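Local coordinates for protein endo-beta-mannanase (Rhizomucor miehei, PDB 4QP0) that probably hydrolyses internal beta-1,4-mannosidic linkages in mannans, galactomannans and glucomannans, as a secreted fungal glycoside hydrolase of family 5, at residues Ile101-Trp111 / Thr166-Arg177. Residues are numbered along the deposited sequence; the frame is centred on the assembly and turned at random.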
loop_
_atom_site.group_PDB
_atom_site.type_symbol
_atom_site.label_atom_id
_atom_site.label_comp_id
_atom_site.label_asym_id
_atom_site.label_seq_id
_atom_site.Cartn_x
_atom_site.Cartn_y
_atom_site.Cartn_z
ATOM N N ILE A 101 -12.700 10.038 -5.940
ATOM C CA ILE A 101 -11.595 9.566 -5.122
ATOM C C ILE A 101 -10.948 8.365 -5.805
ATOM O O ILE A 101 -11.619 7.579 -6.469
ATOM C CB ILE A 101 -12.050 9.269 -3.679
ATOM C CG1 ILE A 101 -12.355 10.593 -2.959
ATOM C CG2 ILE A 101 -10.997 8.469 -2.929
ATOM C CD1 ILE A 101 -12.921 10.450 -1.560
ATOM N N LYS A 102 -9.635 8.255 -5.650
ATOM C CA LYS A 102 -8.839 7.254 -6.330
ATOM C C LYS A 102 -8.339 6.190 -5.336
ATOM O O LYS A 102 -8.237 6.456 -4.136
ATOM C CB LYS A 102 -7.688 7.953 -7.043
ATOM C CG LYS A 102 -8.139 8.855 -8.183
ATOM C CD LYS A 102 -7.588 8.373 -9.516
ATOM C CE LYS A 102 -7.847 9.354 -10.649
ATOM N NZ LYS A 102 -9.042 8.980 -11.460
ATOM N N LEU A 103 -8.044 4.991 -5.834
ATOM C CA LEU A 103 -7.744 3.854 -4.960
ATOM C C LEU A 103 -6.397 3.222 -5.243
ATOM O O LEU A 103 -6.088 2.929 -6.390
ATOM C CB LEU A 103 -8.816 2.773 -5.108
ATOM C CG LEU A 103 -10.231 3.007 -4.585
ATOM C CD1 LEU A 103 -11.196 2.104 -5.325
ATOM C CD2 LEU A 103 -10.320 2.759 -3.086
ATOM N N ILE A 104 -5.603 3.000 -4.198
ATOM C CA ILE A 104 -4.378 2.202 -4.312
ATOM C C ILE A 104 -4.645 0.828 -3.696
ATOM O O ILE A 104 -4.767 0.700 -2.482
ATOM C CB ILE A 104 -3.161 2.876 -3.625
ATOM C CG1 ILE A 104 -2.832 4.231 -4.276
ATOM C CG2 ILE A 104 -1.941 1.984 -3.702
ATOM C CD1 ILE A 104 -1.751 5.018 -3.566
ATOM N N PHE A 105 -4.761 -0.190 -4.540
ATOM C CA PHE A 105 -5.088 -1.536 -4.076
ATOM C C PHE A 105 -3.832 -2.347 -3.832
ATOM O O PHE A 105 -2.997 -2.495 -4.728
ATOM C CB PHE A 105 -5.976 -2.271 -5.089
ATOM C CG PHE A 105 -7.446 -1.916 -5.007
ATOM C CD1 PHE A 105 -8.136 -1.971 -3.796
ATOM C CD2 PHE A 105 -8.154 -1.569 -6.156
ATOM C CE1 PHE A 105 -9.491 -1.652 -3.731
ATOM C CE2 PHE A 105 -9.507 -1.254 -6.093
ATOM C CZ PHE A 105 -10.173 -1.297 -4.882
ATOM N N THR A 106 -3.696 -2.872 -2.619
ATOM C CA THR A 106 -2.564 -3.727 -2.270
ATOM C C THR A 106 -3.014 -5.181 -2.401
ATOM O O THR A 106 -4.055 -5.566 -1.872
ATOM C CB THR A 106 -2.052 -3.410 -0.848
ATOM O OG1 THR A 106 -1.828 -1.997 -0.724
ATOM C CG2 THR A 106 -0.747 -4.138 -0.551
ATOM N N LEU A 107 -2.237 -5.988 -3.116
ATOM C CA LEU A 107 -2.728 -7.300 -3.561
ATOM C C LEU A 107 -2.370 -8.491 -2.674
ATOM O O LEU A 107 -2.839 -9.614 -2.904
ATOM C CB LEU A 107 -2.289 -7.561 -5.003
ATOM C CG LEU A 107 -2.975 -6.725 -6.085
ATOM C CD1 LEU A 107 -2.170 -6.760 -7.369
ATOM C CD2 LEU A 107 -4.408 -7.182 -6.333
ATOM N N ASN A 108 -1.542 -8.243 -1.666
ATOM C CA ASN A 108 -1.060 -9.275 -0.755
ATOM C C ASN A 108 -0.471 -8.582 0.471
ATOM O O ASN A 108 -0.392 -7.348 0.508
ATOM C CB ASN A 108 -0.004 -10.145 -1.446
ATOM C CG ASN A 108 0.007 -11.579 -0.946
ATOM O OD1 ASN A 108 -0.287 -11.853 0.219
ATOM N ND2 ASN A 108 0.361 -12.506 -1.833
ATOM N N ASN A 109 -0.074 -9.364 1.472
ATOM C CA ASN A 109 0.481 -8.827 2.715
ATOM C C ASN A 109 1.646 -9.684 3.200
ATOM O O ASN A 109 1.591 -10.916 3.107
ATOM C CB ASN A 109 -0.611 -8.776 3.791
ATOM C CG ASN A 109 -0.197 -7.986 5.020
ATOM O OD1 ASN A 109 0.760 -7.222 4.988
ATOM N ND2 ASN A 109 -0.928 -8.169 6.113
ATOM N N ASN A 110 2.695 -9.039 3.709
ATOM C CA ASN A 110 3.824 -9.754 4.319
ATOM C C ASN A 110 3.405 -10.466 5.616
ATOM O O ASN A 110 3.732 -11.644 5.826
ATOM C CB ASN A 110 4.992 -8.795 4.586
ATOM C CG ASN A 110 6.287 -9.517 4.937
ATOM O OD1 ASN A 110 6.831 -10.285 4.137
ATOM N ND2 ASN A 110 6.799 -9.255 6.134
ATOM N N TRP A 111 2.655 -9.743 6.452
ATOM C CA TRP A 111 2.209 -10.199 7.772
ATOM C C TRP A 111 0.977 -11.076 7.725
ATOM O O TRP A 111 0.360 -11.251 6.669
ATOM C CB TRP A 111 1.984 -8.985 8.694
ATOM C CG TRP A 111 3.064 -7.940 8.554
ATOM C CD1 TRP A 111 2.932 -6.649 8.066
ATOM C CD2 TRP A 111 4.505 -8.086 8.851
ATOM N NE1 TRP A 111 4.139 -6.001 8.057
ATOM C CE2 TRP A 111 5.123 -6.802 8.510
ATOM C CE3 TRP A 111 5.311 -9.116 9.346
ATOM C CZ2 TRP A 111 6.484 -6.574 8.671
ATOM C CZ3 TRP A 111 6.684 -8.872 9.501
ATOM C CH2 TRP A 111 7.255 -7.629 9.172
ATOM N N THR A 166 -10.712 4.890 -11.894
ATOM C CA THR A 166 -10.890 5.111 -10.458
ATOM C C THR A 166 -9.740 4.523 -9.636
ATOM O O THR A 166 -9.402 5.037 -8.564
ATOM C CB THR A 166 -12.220 4.513 -9.967
ATOM O OG1 THR A 166 -13.278 4.881 -10.867
ATOM C CG2 THR A 166 -12.533 5.007 -8.578
ATOM N N ILE A 167 -9.151 3.443 -10.144
ATOM C CA ILE A 167 -7.995 2.818 -9.524
ATOM C C ILE A 167 -6.738 3.619 -9.850
ATOM O O ILE A 167 -6.433 3.868 -11.025
ATOM C CB ILE A 167 -7.836 1.345 -9.987
ATOM C CG1 ILE A 167 -9.002 0.502 -9.472
ATOM C CG2 ILE A 167 -6.524 0.752 -9.495
ATOM C CD1 ILE A 167 -9.182 -0.802 -10.215
ATOM N N PHE A 168 -6.024 4.016 -8.794
ATOM C CA PHE A 168 -4.762 4.754 -8.887
ATOM C C PHE A 168 -3.673 3.845 -9.430
ATOM O O PHE A 168 -2.965 4.207 -10.375
ATOM C CB PHE A 168 -4.363 5.255 -7.503
ATOM C CG PHE A 168 -3.177 6.180 -7.490
ATOM C CD1 PHE A 168 -3.353 7.544 -7.286
ATOM C CD2 PHE A 168 -1.877 5.686 -7.622
ATOM C CE1 PHE A 168 -2.268 8.406 -7.252
ATOM C CE2 PHE A 168 -0.788 6.545 -7.587
ATOM C CZ PHE A 168 -0.986 7.907 -7.397
ATOM N N GLY A 169 -3.528 2.670 -8.822
ATOM C CA GLY A 169 -2.500 1.740 -9.237
ATOM C C GLY A 169 -2.475 0.530 -8.343
ATOM O O GLY A 169 -3.094 0.527 -7.281
ATOM N N TRP A 170 -1.756 -0.496 -8.788
ATOM C CA TRP A 170 -1.585 -1.752 -8.044
ATOM C C TRP A 170 -0.336 -1.808 -7.208
ATOM O O TRP A 170 0.726 -1.359 -7.632
ATOM C CB TRP A 170 -1.551 -2.922 -9.016
ATOM C CG TRP A 170 -2.740 -2.950 -9.928
ATOM C CD1 TRP A 170 -2.768 -2.685 -11.289
ATOM C CD2 TRP A 170 -4.132 -3.239 -9.558
ATOM N NE1 TRP A 170 -4.047 -2.794 -11.783
ATOM C CE2 TRP A 170 -4.916 -3.126 -10.796
ATOM C CE3 TRP A 170 -4.781 -3.579 -8.375
ATOM C CZ2 TRP A 170 -6.289 -3.346 -10.821
ATOM C CZ3 TRP A 170 -6.164 -3.806 -8.412
ATOM C CH2 TRP A 170 -6.900 -3.691 -9.605
ATOM N N GLU A 171 -0.447 -2.383 -6.015
ATOM C CA GLU A 171 0.723 -2.690 -5.213
ATOM C C GLU A 171 0.825 -4.190 -5.037
ATOM O O GLU A 171 -0.162 -4.850 -4.691
ATOM C CB GLU A 171 0.646 -2.011 -3.849
ATOM C CG GLU A 171 0.481 -0.508 -3.920
ATOM C CD GLU A 171 0.982 0.184 -2.676
ATOM O OE1 GLU A 171 0.635 -0.256 -1.552
ATOM O OE2 GLU A 171 1.737 1.166 -2.834
ATOM N N ILE A 172 2.025 -4.714 -5.274
ATOM C CA ILE A 172 2.306 -6.159 -5.209
ATOM C C ILE A 172 1.955 -6.777 -3.849
ATOM O O ILE A 172 1.141 -7.701 -3.770
ATOM C CB ILE A 172 3.788 -6.461 -5.544
ATOM C CG1 ILE A 172 4.094 -6.095 -7.003
ATOM C CG2 ILE A 172 4.116 -7.925 -5.257
ATOM C CD1 ILE A 172 5.572 -5.988 -7.327
ATOM N N ALA A 173 2.577 -6.260 -2.790
ATOM C CA ALA A 173 2.367 -6.756 -1.441
ATOM C C ALA A 173 2.654 -5.680 -0.406
ATOM O O ALA A 173 3.432 -4.760 -0.648
ATOM C CB ALA A 173 3.243 -7.969 -1.185
ATOM N N ASN A 174 2.023 -5.812 0.753
ATOM C CA ASN A 174 2.245 -4.896 1.855
ATOM C C ASN A 174 3.500 -5.265 2.643
ATOM O O ASN A 174 3.630 -6.385 3.144
ATOM C CB ASN A 174 1.028 -4.859 2.771
ATOM C CG ASN A 174 1.150 -3.818 3.847
ATOM O OD1 ASN A 174 1.453 -2.654 3.564
ATOM N ND2 ASN A 174 0.915 -4.220 5.093
ATOM N N GLU A 175 4.431 -4.313 2.700
ATOM C CA GLU A 175 5.655 -4.381 3.509
ATOM C C GLU A 175 6.483 -5.670 3.415
ATOM O O GLU A 175 6.862 -6.219 4.447
ATOM C CB GLU A 175 5.330 -4.069 4.981
ATOM C CG GLU A 175 4.616 -2.741 5.192
ATOM C CD GLU A 175 4.397 -2.409 6.656
ATOM O OE1 GLU A 175 4.293 -3.343 7.481
ATOM O OE2 GLU A 175 4.322 -1.207 6.983
ATOM N N PRO A 176 6.804 -6.138 2.190
ATOM C CA PRO A 176 7.586 -7.377 2.080
ATOM C C PRO A 176 8.934 -7.297 2.796
ATOM O O PRO A 176 9.662 -6.319 2.621
ATOM C CB PRO A 176 7.816 -7.518 0.566
ATOM C CG PRO A 176 6.736 -6.716 -0.060
ATOM C CD PRO A 176 6.517 -5.560 0.867
ATOM N N ARG A 177 9.229 -8.295 3.629
ATOM C CA ARG A 177 10.573 -8.510 4.178
ATOM C C ARG A 177 10.956 -9.955 3.873
ATOM O O ARG A 177 10.176 -10.684 3.265
ATOM C CB ARG A 177 10.623 -8.269 5.693
ATOM C CG ARG A 177 10.210 -6.881 6.150
ATOM C CD ARG A 177 10.543 -6.674 7.616
ATOM N NE ARG A 177 9.980 -5.426 8.108
ATOM C CZ ARG A 177 10.216 -4.903 9.310
ATOM N NH1 ARG A 177 11.020 -5.513 10.171
ATOM N NH2 ARG A 177 9.645 -3.758 9.653
#
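Strands 102-106 and 167-171 run parallel, their axes 4.2 Å apart at closest approach, with a beta bulge where the pairing Leu103-Ile167 steps to Ile104-Gly169. On one face of the sheet, CB of Phe105 packs 3.7 Å from CZ3 of Trp170; the ring planes are 23° apart and so displaced that they scarcely overlap. On the other, toward the barrel interior, Thr106 OG1 donates to Glu171 OE1 (3.1 Å) on the anti side of the carboxylate, while Ile104 CG2 lies against Glu171 CG. Arg53 forms a salt bridge with the same OE1 and also hydrogen-bonds to Asn174 OD1. Past the strands, Asn174 holds CG opposite its backbone N (chi1 -174°), laying its amide alongside that of Asn109, and ND2 reaches Asn109 OD1 (3.0 Å) from above its carbonyl plane. Trp111 NE1 gives Glu175 OE1 a short, straight bond (2.7 Å, 169°) within the indole plane, the carboxylate perpendicular to the ring. Asn174-Glu175 is consistent with the family 5 Asn-Glu signature, so Glu175 is probably the acid/base; His256 hydrogen-bonds its OE2. In this TIM barrel, strands 51-55 and 214-216 flank the pair, while helices 87-98 and 136-151 pack against Phe105 and Trp170, respectively.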